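Local coordinates for apaG protein (Shewanella oneidensis, PDB 1TZA), which is of unknown function but belongs to the ApaG family, whose all-beta domain is grouped with the immunoglobulin-like E-set folds, at residues Gly94-Thr99 and Lys115-Ala120; Ile53-Gly58 and Leu89-Gly94; Ala43-Thr48 and Gly101-Ser106. One frame throughout, in Å; residues are numbered along the deposited sequence.

Contact 1: Gly94-Thr99 and Lys115-Ala120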
loop_
_atom_site.group_PDB
_atom_site.type_symbol
_atom_site.label_atom_id
_atom_site.label_comp_id
_atom_site.label_asym_id
_atom_site.label_seq_id
_atom_site.Cartn_x
_atom_site.Cartn_y
_atom_site.Cartn_z
ATOM N N GLY A 94 -8.066 13.681 -1.452
ATOM C CA GLY A 94 -7.884 13.659 -2.889
ATOM C C GLY A 94 -8.967 12.823 -3.540
ATOM O O GLY A 94 -9.779 12.197 -2.851
ATOM N N ILE A 95 -8.965 12.801 -4.867
ATOM C CA ILE A 95 -9.952 12.052 -5.637
ATOM C C ILE A 95 -9.313 11.219 -6.759
ATOM O O ILE A 95 -8.292 11.595 -7.341
ATOM C CB ILE A 95 -10.979 13.012 -6.284
ATOM C CG1 ILE A 95 -11.681 13.828 -5.201
ATOM C CG2 ILE A 95 -11.992 12.235 -7.087
ATOM C CD1 ILE A 95 -12.447 12.997 -4.206
HETATM N N MSE A 96 -9.924 10.081 -7.054
HETATM C CA MSE A 96 -9.444 9.215 -8.120
HETATM C C MSE A 96 -10.594 8.805 -9.043
HETATM O O MSE A 96 -11.733 8.639 -8.600
HETATM C CB MSE A 96 -8.784 7.954 -7.543
HETATM C CG MSE A 96 -7.350 8.129 -7.058
HETATM SE SE MSE A 96 -6.602 6.418 -6.483
HETATM C CE MSE A 96 -6.098 5.645 -8.215
ATOM N N TYR A 97 -10.293 8.655 -10.326
ATOM C CA TYR A 97 -11.285 8.225 -11.306
ATOM C C TYR A 97 -10.543 7.819 -12.573
ATOM O O TYR A 97 -9.344 8.063 -12.691
ATOM C CB TYR A 97 -12.315 9.343 -11.585
ATOM C CG TYR A 97 -11.812 10.529 -12.382
ATOM C CD1 TYR A 97 -11.671 10.455 -13.765
ATOM C CD2 TYR A 97 -11.513 11.737 -11.755
ATOM C CE1 TYR A 97 -11.248 11.557 -14.506
ATOM C CE2 TYR A 97 -11.089 12.843 -12.483
ATOM C CZ TYR A 97 -10.959 12.743 -13.854
ATOM O OH TYR A 97 -10.534 13.833 -14.570
ATOM N N GLY A 98 -11.241 7.186 -13.508
ATOM C CA GLY A 98 -10.596 6.765 -14.740
ATOM C C GLY A 98 -11.346 5.665 -15.466
ATOM O O GLY A 98 -12.572 5.559 -15.357
ATOM N N THR A 99 -10.617 4.845 -16.215
ATOM C CA THR A 99 -11.232 3.759 -16.960
ATOM C C THR A 99 -10.310 2.561 -17.096
ATOM O O THR A 99 -9.098 2.667 -16.933
ATOM C CB THR A 99 -11.628 4.204 -18.377
ATOM O OG1 THR A 99 -10.456 4.608 -19.085
ATOM C CG2 THR A 99 -12.602 5.373 -18.326
ATOM N N LYS A 115 -16.009 5.439 -11.528
ATOM C CA LYS A 115 -16.539 6.679 -10.971
ATOM C C LYS A 115 -15.573 7.291 -9.976
ATOM O O LYS A 115 -14.798 6.586 -9.328
ATOM C CB LYS A 115 -17.878 6.424 -10.266
ATOM C CG LYS A 115 -18.938 5.799 -11.149
ATOM C CD LYS A 115 -19.287 6.693 -12.332
ATOM C CE LYS A 115 -20.386 6.061 -13.191
ATOM N NZ LYS A 115 -20.664 6.831 -14.443
ATOM N N PRO A 116 -15.606 8.624 -9.840
ATOM C CA PRO A 116 -14.698 9.259 -8.886
ATOM C C PRO A 116 -14.990 8.839 -7.443
ATOM O O PRO A 116 -16.145 8.751 -7.027
ATOM C CB PRO A 116 -14.928 10.755 -9.131
ATOM C CG PRO A 116 -16.331 10.817 -9.685
ATOM C CD PRO A 116 -16.358 9.630 -10.613
ATOM N N PHE A 117 -13.932 8.553 -6.695
ATOM C CA PHE A 117 -14.048 8.173 -5.295
ATOM C C PHE A 117 -12.961 8.933 -4.532
ATOM O O PHE A 117 -11.920 9.279 -5.089
ATOM C CB PHE A 117 -13.906 6.645 -5.116
ATOM C CG PHE A 117 -12.604 6.078 -5.622
ATOM C CD1 PHE A 117 -11.461 6.083 -4.818
ATOM C CD2 PHE A 117 -12.525 5.525 -6.895
ATOM C CE1 PHE A 117 -10.247 5.538 -5.280
ATOM C CE2 PHE A 117 -11.318 4.980 -7.370
ATOM C CZ PHE A 117 -10.178 4.987 -6.554
ATOM N N ARG A 118 -13.221 9.189 -3.258
ATOM C CA ARG A 118 -12.317 9.947 -2.413
ATOM C C ARG A 118 -11.255 9.151 -1.691
ATOM O O ARG A 118 -11.337 7.929 -1.562
ATOM C CB ARG A 118 -13.128 10.706 -1.365
ATOM C CG ARG A 118 -14.221 9.847 -0.732
ATOM C CD ARG A 118 -13.911 9.394 0.689
ATOM N NE ARG A 118 -14.094 10.472 1.653
ATOM C CZ ARG A 118 -14.475 10.288 2.913
ATOM N NH1 ARG A 118 -14.718 9.065 3.362
ATOM N NH2 ARG A 118 -14.618 11.329 3.725
ATOM N N LEU A 119 -10.250 9.884 -1.231
ATOM C CA LEU A 119 -9.159 9.342 -0.447
ATOM C C LEU A 119 -9.103 10.369 0.675
ATOM O O LEU A 119 -8.936 11.553 0.418
ATOM C CB LEU A 119 -7.855 9.335 -1.252
ATOM C CG LEU A 119 -7.788 8.360 -2.436
ATOM C CD1 LEU A 119 -6.455 8.492 -3.167
ATOM C CD2 LEU A 119 -7.969 6.946 -1.930
ATOM N N ALA A 120 -9.286 9.939 1.913
ATOM C CA ALA A 120 -9.247 10.893 3.005
ATOM C C ALA A 120 -8.804 10.260 4.307
ATOM O O ALA A 120 -9.190 9.130 4.628
ATOM C CB ALA A 120 -10.627 11.560 3.176
#

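Contact 2: Ile53-Gly58 and Leu89-Gly94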
loop_
_atom_site.group_PDB
_atom_site.type_symbol
_atom_site.label_atom_id
_atom_site.label_comp_id
_atom_site.label_asym_id
_atom_site.label_seq_id
_atom_site.Cartn_x
_atom_site.Cartn_y
_atom_site.Cartn_z
ATOM N N ILE A 53 -5.484 11.054 -10.796
ATOM C CA ILE A 53 -5.396 11.250 -9.365
ATOM C C ILE A 53 -5.220 12.730 -9.062
ATOM O O ILE A 53 -4.326 13.382 -9.606
ATOM C CB ILE A 53 -4.204 10.436 -8.813
ATOM C CG1 ILE A 53 -4.342 8.977 -9.285
ATOM C CG2 ILE A 53 -4.154 10.527 -7.297
ATOM C CD1 ILE A 53 -3.119 8.118 -9.028
ATOM N N THR A 54 -6.079 13.250 -8.188
ATOM C CA THR A 54 -6.055 14.658 -7.825
ATOM C C THR A 54 -5.942 14.895 -6.325
ATOM O O THR A 54 -6.699 14.312 -5.549
ATOM C CB THR A 54 -7.336 15.346 -8.330
ATOM O OG1 THR A 54 -7.519 15.039 -9.719
ATOM C CG2 THR A 54 -7.246 16.857 -8.155
ATOM N N ASP A 55 -4.997 15.746 -5.915
ATOM C CA ASP A 55 -4.847 16.053 -4.495
ATOM C C ASP A 55 -5.823 17.181 -4.152
ATOM O O ASP A 55 -6.510 17.703 -5.033
ATOM C CB ASP A 55 -3.397 16.446 -4.137
ATOM C CG ASP A 55 -2.947 17.771 -4.760
ATOM O OD1 ASP A 55 -3.798 18.556 -5.231
ATOM O OD2 ASP A 55 -1.722 18.035 -4.763
ATOM N N ALA A 56 -5.889 17.555 -2.880
ATOM C CA ALA A 56 -6.811 18.593 -2.435
ATOM C C ALA A 56 -6.721 19.916 -3.194
ATOM O O ALA A 56 -7.684 20.672 -3.214
ATOM C CB ALA A 56 -6.626 18.838 -0.931
ATOM N N ASN A 57 -5.580 20.181 -3.829
ATOM C CA ASN A 57 -5.365 21.431 -4.560
ATOM C C ASN A 57 -5.584 21.359 -6.057
ATOM O O ASN A 57 -5.294 22.313 -6.773
ATOM C CB ASN A 57 -3.953 21.945 -4.302
ATOM C CG ASN A 57 -3.775 22.448 -2.890
ATOM O OD1 ASN A 57 -2.822 22.076 -2.196
ATOM N ND2 ASN A 57 -4.696 23.304 -2.450
ATOM N N GLY A 58 -6.081 20.232 -6.542
ATOM C CA GLY A 58 -6.303 20.105 -7.972
ATOM C C GLY A 58 -5.083 19.641 -8.752
ATOM O O GLY A 58 -5.163 19.434 -9.963
ATOM N N LEU A 89 -0.522 10.377 -1.640
ATOM C CA LEU A 89 -0.918 11.752 -1.951
ATOM C C LEU A 89 -0.106 12.753 -1.153
ATOM O O LEU A 89 0.383 12.432 -0.073
ATOM C CB LEU A 89 -2.392 11.989 -1.630
ATOM C CG LEU A 89 -3.463 11.345 -2.498
ATOM C CD1 LEU A 89 -4.828 11.819 -1.996
ATOM C CD2 LEU A 89 -3.262 11.727 -3.963
ATOM N N ASP A 90 0.028 13.968 -1.680
ATOM C CA ASP A 90 0.754 15.007 -0.959
ATOM C C ASP A 90 -0.196 15.792 -0.052
ATOM O O ASP A 90 0.225 16.716 0.642
ATOM C CB ASP A 90 1.498 15.957 -1.918
ATOM C CG ASP A 90 0.601 16.533 -2.996
ATOM O OD1 ASP A 90 -0.636 16.578 -2.809
ATOM O OD2 ASP A 90 1.144 16.959 -4.036
ATOM N N THR A 91 -1.476 15.419 -0.068
ATOM C CA THR A 91 -2.502 16.040 0.791
ATOM C C THR A 91 -3.344 14.919 1.411
ATOM O O THR A 91 -3.464 13.850 0.831
ATOM C CB THR A 91 -3.450 16.995 -0.004
ATOM O OG1 THR A 91 -4.015 16.294 -1.124
ATOM C CG2 THR A 91 -2.686 18.225 -0.498
ATOM N N PRO A 92 -3.918 15.146 2.606
ATOM C CA PRO A 92 -4.738 14.128 3.273
ATOM C C PRO A 92 -6.082 13.853 2.608
ATOM O O PRO A 92 -6.850 12.997 3.058
ATOM C CB PRO A 92 -4.893 14.681 4.691
ATOM C CG PRO A 92 -4.858 16.161 4.479
ATOM C CD PRO A 92 -3.729 16.316 3.484
ATOM N N PHE A 93 -6.370 14.588 1.541
ATOM C CA PHE A 93 -7.607 14.395 0.800
ATOM C C PHE A 93 -7.315 14.458 -0.680
ATOM O O PHE A 93 -6.438 15.204 -1.112
ATOM C CB PHE A 93 -8.637 15.471 1.122
ATOM C CG PHE A 93 -9.868 15.387 0.258
ATOM C CD1 PHE A 93 -10.810 14.383 0.466
ATOM C CD2 PHE A 93 -10.064 16.279 -0.794
ATOM C CE1 PHE A 93 -11.934 14.271 -0.365
ATOM C CE2 PHE A 93 -11.175 16.176 -1.628
ATOM C CZ PHE A 93 -12.114 15.169 -1.414
ATOM N N GLY A 94 -8.066 13.681 -1.452
ATOM C CA GLY A 94 -7.884 13.659 -2.889
ATOM C C GLY A 94 -8.967 12.823 -3.540
ATOM O O GLY A 94 -9.779 12.197 -2.851
#

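Contact 3: Ala43-Thr48 and Gly101-Ser106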
loop_
_atom_site.group_PDB
_atom_site.type_symbol
_atom_site.label_atom_id
_atom_site.label_comp_id
_atom_site.label_asym_id
_atom_site.label_seq_id
_atom_site.Cartn_x
_atom_site.Cartn_y
_atom_site.Cartn_z
ATOM N N ALA A 43 -17.318 -13.627 -21.190
ATOM C CA ALA A 43 -16.122 -13.271 -20.432
ATOM C C ALA A 43 -15.544 -11.937 -20.894
ATOM O O ALA A 43 -15.656 -11.575 -22.066
ATOM C CB ALA A 43 -15.068 -14.373 -20.557
ATOM N N ALA A 44 -14.932 -11.214 -19.961
ATOM C CA ALA A 44 -14.323 -9.917 -20.251
ATOM C C ALA A 44 -12.929 -9.856 -19.630
ATOM O O ALA A 44 -12.741 -10.179 -18.452
ATOM C CB ALA A 44 -15.193 -8.791 -19.708
ATOM N N LYS A 45 -11.958 -9.438 -20.434
ATOM C CA LYS A 45 -10.580 -9.349 -19.991
ATOM C C LYS A 45 -10.126 -7.908 -19.807
ATOM O O LYS A 45 -10.246 -7.080 -20.718
ATOM C CB LYS A 45 -9.685 -10.050 -21.006
ATOM C CG LYS A 45 -8.218 -10.115 -20.647
ATOM C CD LYS A 45 -7.475 -10.843 -21.754
ATOM C CE LYS A 45 -6.002 -10.921 -21.477
ATOM N NZ LYS A 45 -5.292 -11.553 -22.620
ATOM N N LEU A 46 -9.602 -7.616 -18.620
ATOM C CA LEU A 46 -9.112 -6.277 -18.297
ATOM C C LEU A 46 -7.691 -6.133 -18.839
ATOM O O LEU A 46 -6.760 -6.732 -18.311
ATOM C CB LEU A 46 -9.129 -6.076 -16.777
ATOM C CG LEU A 46 -8.905 -4.661 -16.236
ATOM C CD1 LEU A 46 -9.372 -4.585 -14.782
ATOM C CD2 LEU A 46 -7.439 -4.287 -16.376
ATOM N N GLU A 47 -7.521 -5.339 -19.890
ATOM C CA GLU A 47 -6.198 -5.171 -20.479
ATOM C C GLU A 47 -5.417 -3.951 -20.001
ATOM O O GLU A 47 -4.216 -4.049 -19.740
ATOM C CB GLU A 47 -6.305 -5.149 -22.006
ATOM C CG GLU A 47 -6.653 -6.505 -22.597
ATOM C CD GLU A 47 -6.586 -6.529 -24.110
ATOM O OE1 GLU A 47 -6.521 -7.638 -24.681
ATOM O OE2 GLU A 47 -6.603 -5.446 -24.730
ATOM N N THR A 48 -6.088 -2.809 -19.881
ATOM C CA THR A 48 -5.413 -1.587 -19.440
ATOM C C THR A 48 -6.165 -0.791 -18.385
ATOM O O THR A 48 -7.350 -1.005 -18.133
ATOM C CB THR A 48 -5.183 -0.612 -20.605
ATOM O OG1 THR A 48 -6.456 -0.201 -21.115
ATOM C CG2 THR A 48 -4.364 -1.258 -21.711
ATOM N N GLY A 101 -9.401 -0.544 -19.777
ATOM C CA GLY A 101 -9.583 -0.923 -21.167
ATOM C C GLY A 101 -9.941 -2.396 -21.217
ATOM O O GLY A 101 -9.074 -3.246 -21.029
HETATM N N MSE A 102 -11.213 -2.706 -21.454
HETATM C CA MSE A 102 -11.661 -4.101 -21.508
HETATM C C MSE A 102 -11.734 -4.656 -22.927
HETATM O O MSE A 102 -11.866 -3.909 -23.894
HETATM C CB MSE A 102 -13.063 -4.244 -20.894
HETATM C CG MSE A 102 -13.283 -3.564 -19.546
HETATM SE SE MSE A 102 -12.300 -4.364 -18.089
HETATM C CE MSE A 102 -12.848 -6.222 -18.306
ATOM N N VAL A 103 -11.650 -5.978 -23.037
ATOM C CA VAL A 103 -11.781 -6.659 -24.318
ATOM C C VAL A 103 -12.622 -7.898 -24.032
ATOM O O VAL A 103 -12.401 -8.589 -23.034
ATOM C CB VAL A 103 -10.413 -7.072 -24.933
ATOM C CG1 VAL A 103 -9.648 -7.971 -23.983
ATOM C CG2 VAL A 103 -10.645 -7.785 -26.269
ATOM N N SER A 104 -13.602 -8.165 -24.892
ATOM C CA SER A 104 -14.485 -9.310 -24.705
ATOM C C SER A 104 -14.002 -10.556 -25.434
ATOM O O SER A 104 -13.134 -10.487 -26.306
ATOM C CB SER A 104 -15.897 -8.972 -25.186
ATOM O OG SER A 104 -15.915 -8.785 -26.591
ATOM N N GLU A 105 -14.575 -11.693 -25.056
ATOM C CA GLU A 105 -14.252 -12.975 -25.668
ATOM C C GLU A 105 -14.382 -12.825 -27.182
ATOM O O GLU A 105 -13.581 -13.370 -27.944
ATOM C CB GLU A 105 -15.235 -14.043 -25.175
ATOM C CG GLU A 105 -14.971 -15.447 -25.689
ATOM C CD GLU A 105 -13.974 -16.204 -24.833
ATOM O OE1 GLU A 105 -14.290 -16.463 -23.651
ATOM O OE2 GLU A 105 -12.879 -16.539 -25.337
ATOM N N SER A 106 -15.397 -12.075 -27.606
ATOM C CA SER A 106 -15.649 -11.849 -29.026
ATOM C C SER A 106 -14.602 -10.934 -29.655
ATOM O O SER A 106 -14.650 -10.673 -30.858
ATOM C CB SER A 106 -17.051 -11.256 -29.241
ATOM O OG SER A 106 -17.160 -9.944 -28.717
#

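Contact 1: Gly94-Thr99 and Lys115-Ala120
Selenomethionine Met96 and Phe117 face each other as a hydrogen-bonded antiparallel pair, and their side chains run abreast in the same direction. Starting at the backbone of Met96, CB sits over one face of the Phe117 ring, 3.8 Å from its centroid and 29° off the normal, a CH-pi contact. CG comes next, 4.0 Å from CD1 of Leu119. SE then stands 3.9 Å from that same methyl and equally near Phe117 CZ, an oblique Met-aromatic contact, before chi3 (81°) turns CE aside. The side chain as a whole also touches Trp51, Tyr32, Ile53 and Thr87. All this packs on the inner face of a beta hairpin made by strands 93-104 and 109-120, facing strands 8-19, 28-38 and 79-89 of the other sheet. Within these segments two residue pairs exchange backbone bonds: Met96 N to Phe117 O and Phe117 N to Met96 O at 2.9 Å each way, and Gly94 with Leu119 through slightly more bent bonds. The other face is more open. Ile95 CD1 rests 3.5 Å from Arg118 CA, Ile95 CG2 meets Pro116 CB, and Tyr97 CB lies 3.6 Å from Pro116 CA.

Contact 2: Ile53-Gly58 and Leu89-Gly94
Asp55 and Gly94 form an antiparallel non-hydrogen-bonded pair with their CA atoms 4.2 Å apart, just where strand 44-55 runs into a type I turn, Asp55 to Gly58, and where strand 93-104 begins. The contact is an end of the beta sandwich: Leu89 closes a strand of the three-stranded sheet, and residues 90-92 carry the chain over to the other sheet. Gly94 is tightly placed, its CA only 3.0 Å from Thr54 O; a CB there would run into that oxygen and into Leu89 CD1. Inside, the two sheets meet where Ile53 CG2 touches Leu89 CD2 at 3.7 Å. Toward the turn the packing becomes polar. The carboxylates of Asp55 and Asp90 come together with their planes 40° apart, OD2 of Asp55 lying 2.7 Å from OD1 of Asp90, close enough that one of the acids is likely to hold a proton. Lys59 forms a salt bridge with Asp90 OD2, which would offset some of the negative charge gathered here. Thr91 crosses Asp55 at about a right angle. Its OG1 stands between the backbone N and the carbonyl carbon (chi1 54°), donates to Phe93 O at 2.7 Å, and also sits 3.1 Å from Asp55 CB. Ala56 CB comes up to the edge of the Phe93 ring, near its plane, with CD2 the nearest ring atom. Asp55 OD1, which also accepts from Lys59 N, closes an Asx turn: Asn57 N donates to Asp55 OD1 at 2.8 Å, coming from above the carboxylate plane, 50° out of it.

Contact 3: Ala43-Thr48 and Gly101-Ser106
Opposite the single residue Gly101 stand two, Glu47 and Thr48, the signature of a classic beta bulge in the antiparallel pairing of strands 44-55 and 93-104. Gly101 O is gripped twice, by Glu47 N at 2.8 Å and by Thr48 N at 3.2 Å, while Gly101 N gives its hydrogen to Thr48 O at 2.7 Å. Beyond the bulge the ladder is regular: Lys45 and Val103 exchange a pair of bonds, that from Lys45 N to Val103 O being nearly straight (173° at the hydrogen), and Glu105 N donates to Ala43 O where the strands end.

Apolar contacts fall on the face carrying Ala44, Leu46 and selenomethionine Met102. In Met102, chi2 (-68°) and chi3 (-52°) fold SE and then CE back over the neighbouring strand: SE lies 3.8 Å from Leu46 CB, and CE reaches Ala44 CB at 3.8 Å.

On the other face the extended chain of Glu47 runs obliquely across Val103, its CD 3.4 Å and its OE1 3.2 Å from Val103 CG1. An alanine in place of Glu47 would probably leave a gap beside Val103 CG1 where CG, CD and the carboxylate now lie, with Lys45 CB still against that methyl. Thr48 OG1 sits 3.2 Å from Gly101 CA, so a side chain at Gly101 would collide with it.

Among the neighbouring strands, Met102 packs on Phe110 and Ala112 of strand 109-120 and on Ile8 of strand 8-19, Glu47 and Val103 both touch His109, and Ala43 and Lys45 lie against Thr74 of the short strand 74-75.

How the contacts relate
From the N terminus, strands 8-19 and 28-38 come first; the chain then enters strand 44-55, opening contact 3 at its start and contact 2 at its end. Contact 2 closes first, at residues 89-94, within the longer loop that contact 3 closes at residues 101-106. Contact 1 opens on the Gly94 that ends contact 2 and closes at residues 115-120, after contact 3 has closed, so contacts 1 and 3 cross. Contacts 2 and 3 pin strand 93-104 to strand 44-55 at opposite ends, their centres about 31 Å apart. Contact 1 adds strand 109-120 on the other side of strand 93-104, and Leu119 meets Leu89 where contacts 1 and 2 touch.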